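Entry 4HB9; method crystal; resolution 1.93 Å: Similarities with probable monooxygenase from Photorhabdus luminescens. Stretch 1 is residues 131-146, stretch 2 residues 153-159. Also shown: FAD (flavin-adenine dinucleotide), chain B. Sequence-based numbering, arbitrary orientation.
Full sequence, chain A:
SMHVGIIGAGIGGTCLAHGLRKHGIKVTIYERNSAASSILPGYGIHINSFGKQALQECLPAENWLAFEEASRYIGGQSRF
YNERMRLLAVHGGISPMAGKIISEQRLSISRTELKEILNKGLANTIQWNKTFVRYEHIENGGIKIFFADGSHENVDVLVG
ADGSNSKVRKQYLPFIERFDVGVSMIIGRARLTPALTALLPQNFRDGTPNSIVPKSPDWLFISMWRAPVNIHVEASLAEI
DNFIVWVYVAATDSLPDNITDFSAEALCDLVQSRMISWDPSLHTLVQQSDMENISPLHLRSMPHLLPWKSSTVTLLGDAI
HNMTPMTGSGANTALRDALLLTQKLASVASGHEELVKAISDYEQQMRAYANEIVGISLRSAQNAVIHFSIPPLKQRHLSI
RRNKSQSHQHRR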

# COMPACT_ATOMS: atom_id res chain seq x y z
N THR A 131 16.24 2.92 -13.09
CA THR A 131 14.98 3.63 -13.28
C THR A 131 14.43 3.34 -14.67
O THR A 131 14.99 3.81 -15.67
CB THR A 131 15.18 5.16 -13.11
OG1 THR A 131 15.57 5.42 -11.77
CG2 THR A 131 13.91 5.94 -13.39
N PHE A 132 13.33 2.60 -14.73
CA PHE A 132 12.66 2.32 -15.97
C PHE A 132 12.19 3.62 -16.63
O PHE A 132 11.65 4.51 -15.97
CB PHE A 132 11.47 1.40 -15.74
CG PHE A 132 10.55 1.31 -16.91
CD1 PHE A 132 10.70 0.31 -17.85
CD2 PHE A 132 9.57 2.26 -17.09
CE1 PHE A 132 9.86 0.25 -18.95
CE2 PHE A 132 8.72 2.21 -18.19
CZ PHE A 132 8.86 1.19 -19.11
N VAL A 133 12.42 3.73 -17.94
CA VAL A 133 11.96 4.87 -18.74
C VAL A 133 10.97 4.42 -19.83
O VAL A 133 9.92 5.03 -20.01
CB VAL A 133 13.17 5.60 -19.38
CG1 VAL A 133 12.70 6.65 -20.39
CG2 VAL A 133 14.05 6.25 -18.31
N ARG A 134 11.29 3.35 -20.55
CA ARG A 134 10.39 2.81 -21.57
C ARG A 134 10.78 1.40 -21.98
O ARG A 134 11.86 0.94 -21.67
CB ARG A 134 10.36 3.71 -22.82
CG ARG A 134 11.66 3.74 -23.59
CD ARG A 134 11.64 4.78 -24.72
NE ARG A 134 12.97 4.87 -25.31
CZ ARG A 134 13.40 4.18 -26.36
NH1 ARG A 134 12.59 3.33 -27.00
NH2 ARG A 134 14.64 4.34 -26.78
N TYR A 135 9.88 0.74 -22.70
CA TYR A 135 10.20 -0.52 -23.32
C TYR A 135 9.89 -0.50 -24.81
O TYR A 135 9.11 0.35 -25.29
CB TYR A 135 9.41 -1.65 -22.66
CG TYR A 135 7.92 -1.56 -22.87
CD1 TYR A 135 7.33 -2.08 -24.03
CD2 TYR A 135 7.10 -0.99 -21.92
CE1 TYR A 135 5.96 -2.02 -24.23
CE2 TYR A 135 5.73 -0.93 -22.09
CZ TYR A 135 5.16 -1.43 -23.25
OH TYR A 135 3.81 -1.38 -23.41
N GLU A 136 10.51 -1.45 -25.51
CA GLU A 136 10.27 -1.71 -26.93
C GLU A 136 10.13 -3.19 -27.18
O GLU A 136 10.95 -3.98 -26.72
CB GLU A 136 11.46 -1.26 -27.78
CG GLU A 136 11.62 0.23 -27.97
CD GLU A 136 12.76 0.59 -28.91
OE1 GLU A 136 13.59 -0.30 -29.23
OE2 GLU A 136 12.83 1.77 -29.32
N HIS A 137 9.14 -3.57 -27.97
CA HIS A 137 9.05 -4.95 -28.43
C HIS A 137 10.17 -5.23 -29.44
O HIS A 137 10.44 -4.39 -30.29
CB HIS A 137 7.69 -5.23 -29.03
CG HIS A 137 6.63 -5.45 -28.00
ND1 HIS A 137 6.61 -6.57 -27.19
CD2 HIS A 137 5.57 -4.69 -27.62
CE1 HIS A 137 5.57 -6.50 -26.37
NE2 HIS A 137 4.93 -5.37 -26.61
N ILE A 138 10.83 -6.38 -29.29
CA ILE A 138 11.86 -6.82 -30.22
C ILE A 138 11.20 -7.76 -31.22
O ILE A 138 10.35 -8.58 -30.85
CB ILE A 138 13.03 -7.56 -29.52
CG1 ILE A 138 13.58 -6.75 -28.35
CG2 ILE A 138 14.17 -7.84 -30.51
CD1 ILE A 138 14.47 -7.56 -27.43
N GLU A 139 11.61 -7.64 -32.49
CA GLU A 139 10.97 -8.34 -33.62
C GLU A 139 11.03 -9.87 -33.51
O GLU A 139 10.11 -10.57 -33.93
CB GLU A 139 11.60 -7.89 -34.94
CG GLU A 139 10.78 -8.24 -36.18
CD GLU A 139 11.28 -7.54 -37.43
OE1 GLU A 139 11.44 -6.30 -37.41
OE2 GLU A 139 11.50 -8.23 -38.45
N ASN A 140 12.11 -10.39 -32.91
CA ASN A 140 12.27 -11.84 -32.70
C ASN A 140 11.40 -12.39 -31.55
O ASN A 140 11.55 -13.55 -31.17
CB ASN A 140 13.73 -12.17 -32.38
CG ASN A 140 14.72 -11.42 -33.27
OD1 ASN A 140 14.49 -11.27 -34.47
ND2 ASN A 140 15.81 -10.96 -32.68
N GLY A 141 10.49 -11.56 -31.03
CA GLY A 141 9.89 -11.80 -29.72
C GLY A 141 10.82 -11.21 -28.68
O GLY A 141 12.02 -11.05 -28.92
N GLY A 142 10.29 -10.89 -27.51
CA GLY A 142 11.12 -10.34 -26.43
C GLY A 142 10.92 -8.85 -26.26
O GLY A 142 10.38 -8.18 -27.15
N ILE A 143 11.34 -8.33 -25.11
CA ILE A 143 11.12 -6.94 -24.75
C ILE A 143 12.42 -6.32 -24.33
O ILE A 143 13.14 -6.87 -23.50
CB ILE A 143 10.13 -6.83 -23.59
CG1 ILE A 143 8.81 -7.50 -23.96
CG2 ILE A 143 9.90 -5.37 -23.22
CD1 ILE A 143 7.98 -7.86 -22.75
N LYS A 144 12.71 -5.15 -24.89
CA LYS A 144 13.90 -4.40 -24.56
C LYS A 144 13.47 -3.33 -23.57
O LYS A 144 12.57 -2.56 -23.86
CB LYS A 144 14.51 -3.76 -25.83
CG LYS A 144 15.83 -3.06 -25.57
CD LYS A 144 16.50 -2.63 -26.86
CE LYS A 144 17.91 -2.14 -26.60
NZ LYS A 144 18.55 -1.49 -27.79
N ILE A 145 14.11 -3.31 -22.40
CA ILE A 145 13.83 -2.31 -21.37
C ILE A 145 14.93 -1.27 -21.35
O ILE A 145 16.09 -1.62 -21.31
CB ILE A 145 13.79 -2.95 -19.95
CG1 ILE A 145 12.93 -4.22 -19.93
CG2 ILE A 145 13.27 -1.93 -18.94
CD1 ILE A 145 13.21 -5.10 -18.72
N PHE A 146 14.55 0.01 -21.36
CA PHE A 146 15.52 1.10 -21.26
C PHE A 146 15.46 1.79 -19.90
O PHE A 146 14.38 2.15 -19.46
CB PHE A 146 15.20 2.17 -22.31
CG PHE A 146 15.30 1.67 -23.73
CD1 PHE A 146 16.43 1.91 -24.49
CD2 PHE A 146 14.27 0.94 -24.29
CE1 PHE A 146 16.52 1.45 -25.80
CE2 PHE A 146 14.36 0.47 -25.60
CZ PHE A 146 15.48 0.73 -26.36
N GLU A 153 18.16 -3.86 -20.92
CA GLU A 153 18.15 -5.29 -20.75
C GLU A 153 17.03 -5.88 -21.59
O GLU A 153 16.02 -5.22 -21.83
CB GLU A 153 17.88 -5.66 -19.28
CG GLU A 153 18.89 -5.14 -18.27
CD GLU A 153 20.22 -5.89 -18.31
OE1 GLU A 153 21.20 -5.38 -17.73
OE2 GLU A 153 20.28 -6.98 -18.92
N ASN A 154 17.18 -7.14 -21.97
CA ASN A 154 16.17 -7.83 -22.73
C ASN A 154 15.53 -8.91 -21.85
O ASN A 154 16.24 -9.65 -21.16
CB ASN A 154 16.78 -8.47 -23.99
CG ASN A 154 17.43 -7.46 -24.91
OD1 ASN A 154 17.00 -6.30 -25.01
ND2 ASN A 154 18.47 -7.89 -25.62
N VAL A 155 14.21 -8.99 -21.88
CA VAL A 155 13.47 -9.99 -21.13
C VAL A 155 12.36 -10.58 -22.01
O VAL A 155 12.11 -10.09 -23.11
CB VAL A 155 12.85 -9.41 -19.82
CG1 VAL A 155 13.94 -8.86 -18.92
CG2 VAL A 155 11.80 -8.35 -20.11
N ASP A 156 11.72 -11.64 -21.55
CA ASP A 156 10.64 -12.29 -22.29
C ASP A 156 9.24 -11.86 -21.83
O ASP A 156 8.28 -11.94 -22.58
CB ASP A 156 10.81 -13.80 -22.19
CG ASP A 156 12.17 -14.25 -22.69
OD1 ASP A 156 12.52 -13.91 -23.83
OD2 ASP A 156 12.92 -14.87 -21.93
N VAL A 157 9.14 -11.42 -20.57
CA VAL A 157 7.90 -10.96 -19.98
C VAL A 157 8.26 -9.74 -19.14
O VAL A 157 9.26 -9.75 -18.43
CB VAL A 157 7.27 -12.02 -19.06
CG1 VAL A 157 6.08 -11.46 -18.27
CG2 VAL A 157 6.82 -13.23 -19.86
N LEU A 158 7.46 -8.68 -19.24
CA LEU A 158 7.73 -7.47 -18.46
C LEU A 158 6.57 -7.24 -17.53
O LEU A 158 5.42 -7.17 -17.96
CB LEU A 158 7.90 -6.25 -19.36
CG LEU A 158 8.16 -4.90 -18.66
CD1 LEU A 158 9.48 -4.89 -17.91
CD2 LEU A 158 8.13 -3.78 -19.70
N VAL A 159 6.87 -7.11 -16.24
CA VAL A 159 5.82 -6.83 -15.27
C VAL A 159 6.05 -5.48 -14.62
O VAL A 159 7.09 -5.26 -14.01
CB VAL A 159 5.76 -7.90 -14.16
CG1 VAL A 159 4.60 -7.59 -13.23
CG2 VAL A 159 5.61 -9.28 -14.73
PA FAD B . 5.15 -0.05 -4.04
O1A FAD B . 5.21 -0.94 -2.83
O2A FAD B . 4.95 1.43 -4.00
O5B FAD B . 6.44 -0.36 -4.94
C5B FAD B . 6.70 0.33 -6.15
C4B FAD B . 8.20 0.19 -6.37
O4B FAD B . 8.51 0.60 -7.71
C3B FAD B . 9.05 1.04 -5.41
O3B FAD B . 10.14 0.30 -4.86
C2B FAD B . 9.52 2.16 -6.31
O2B FAD B . 10.75 2.76 -5.95
C1B FAD B . 9.65 1.42 -7.65
N9A FAD B . 9.62 2.26 -8.85
C8A FAD B . 8.75 3.26 -9.15
N7A FAD B . 8.99 3.77 -10.39
C5A FAD B . 10.03 3.07 -10.89
C6A FAD B . 10.79 3.12 -12.15
N6A FAD B . 10.43 4.05 -13.06
N1A FAD B . 11.82 2.26 -12.31
C2A FAD B . 12.13 1.35 -11.37
N3A FAD B . 11.49 1.24 -10.19
C4A FAD B . 10.43 2.07 -9.90
N1 FAD B . -1.94 -1.41 2.32
C2 FAD B . -2.54 -2.41 2.99
O2 FAD B . -2.94 -3.47 2.39
N3 FAD B . -2.73 -2.32 4.32
C4 FAD B . -2.40 -1.26 5.07
O4 FAD B . -2.62 -1.26 6.31
C4X FAD B . -1.78 -0.11 4.40
N5 FAD B . -1.40 1.01 5.09
C5X FAD B . -0.84 2.04 4.42
C6 FAD B . -0.47 3.20 5.09
C7 FAD B . 0.12 4.27 4.43
C7M FAD B . 0.53 5.54 5.16
C8 FAD B . 0.35 4.19 2.97
C8M FAD B . 1.00 5.33 2.22
C9 FAD B . -0.02 3.04 2.29
C9A FAD B . -0.60 1.95 2.94
N10 FAD B . -0.98 0.78 2.25
C10 FAD B . -1.57 -0.26 2.94
C1' FAD B . -0.82 0.65 0.78
C2' FAD B . 0.47 -0.07 0.38
O2' FAD B . 1.59 0.49 1.04
C3' FAD B . 0.65 0.05 -1.13
O3' FAD B . -0.61 -0.18 -1.76
C4' FAD B . 1.66 -0.98 -1.63
O4' FAD B . 2.95 -0.49 -1.35
C5' FAD B . 1.54 -1.22 -3.12
O5' FAD B . 2.51 -2.18 -3.46
P FAD B . 3.24 -2.04 -4.89
O1P FAD B . 4.27 -3.14 -4.90
O2P FAD B . 2.19 -1.96 -5.97
O3P FAD B . 3.96 -0.60 -4.95

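The two stretches are joined as neighbouring antiparallel strands, with a backbone hydrogen-bond ladder backed by an apolar cluster on one face of the sheet. Strand 143-146 pairs with strand 153-155. Ile143 and Val155 form one hydrogen-bonded pair: Ile143 N donates to Val155 O at 2.8 Å, and Val155 N to Ile143 O at 2.9 Å. Ile145 and Glu153 form the next, with Ile145 N to Glu153 O at 2.8 Å and Glu153 N to Ile145 O at 3.1 Å. Between them lies the non-hydrogen-bonded pair of Lys144 and Asn154. Here the CA atoms of Lys144 and Asn154 are 4.5 Å apart, closer than the 5.3 Å between the CA atoms of Ile143 and Val155, and Asn154 CA makes a CA-H...O contact with Ile143 O at 3.3 Å.

Ile143, Ile145, Glu153 and Val155 put their side chains on the same face. The branched residues suit extended strands and fill this face. Ile145 CD1 lies 3.8 Å from Val155 CG2 and also 3.8 Å from Leu158 CD1. Ile143 CD1 packs 3.8 Å from Leu158 CB. Leu158 thus joins the cluster from the strand after Asp156. Leu158 CD2 also meets Tyr135 CD2 at 3.7 Å, so the first strand of stretch 1 shares in the packing. The end of Glu153 leads away from this apolar contact.

The other face carries Lys144 and Asn154. The extended Lys144 chain leads its amine away, while its CG lies 3.5 Å from Asn154 OD1. Ile138 CD1 lies 3.7 Å from Asn154 OD1. That oxygen is buried by the contact and has no polar partner in the model.

Gly142 sits beside the ladder, its CA 3.5 Å from Val155 O. Its backbone angles alone call for glycine. In all, the contact buries 533 Å², both sides summed.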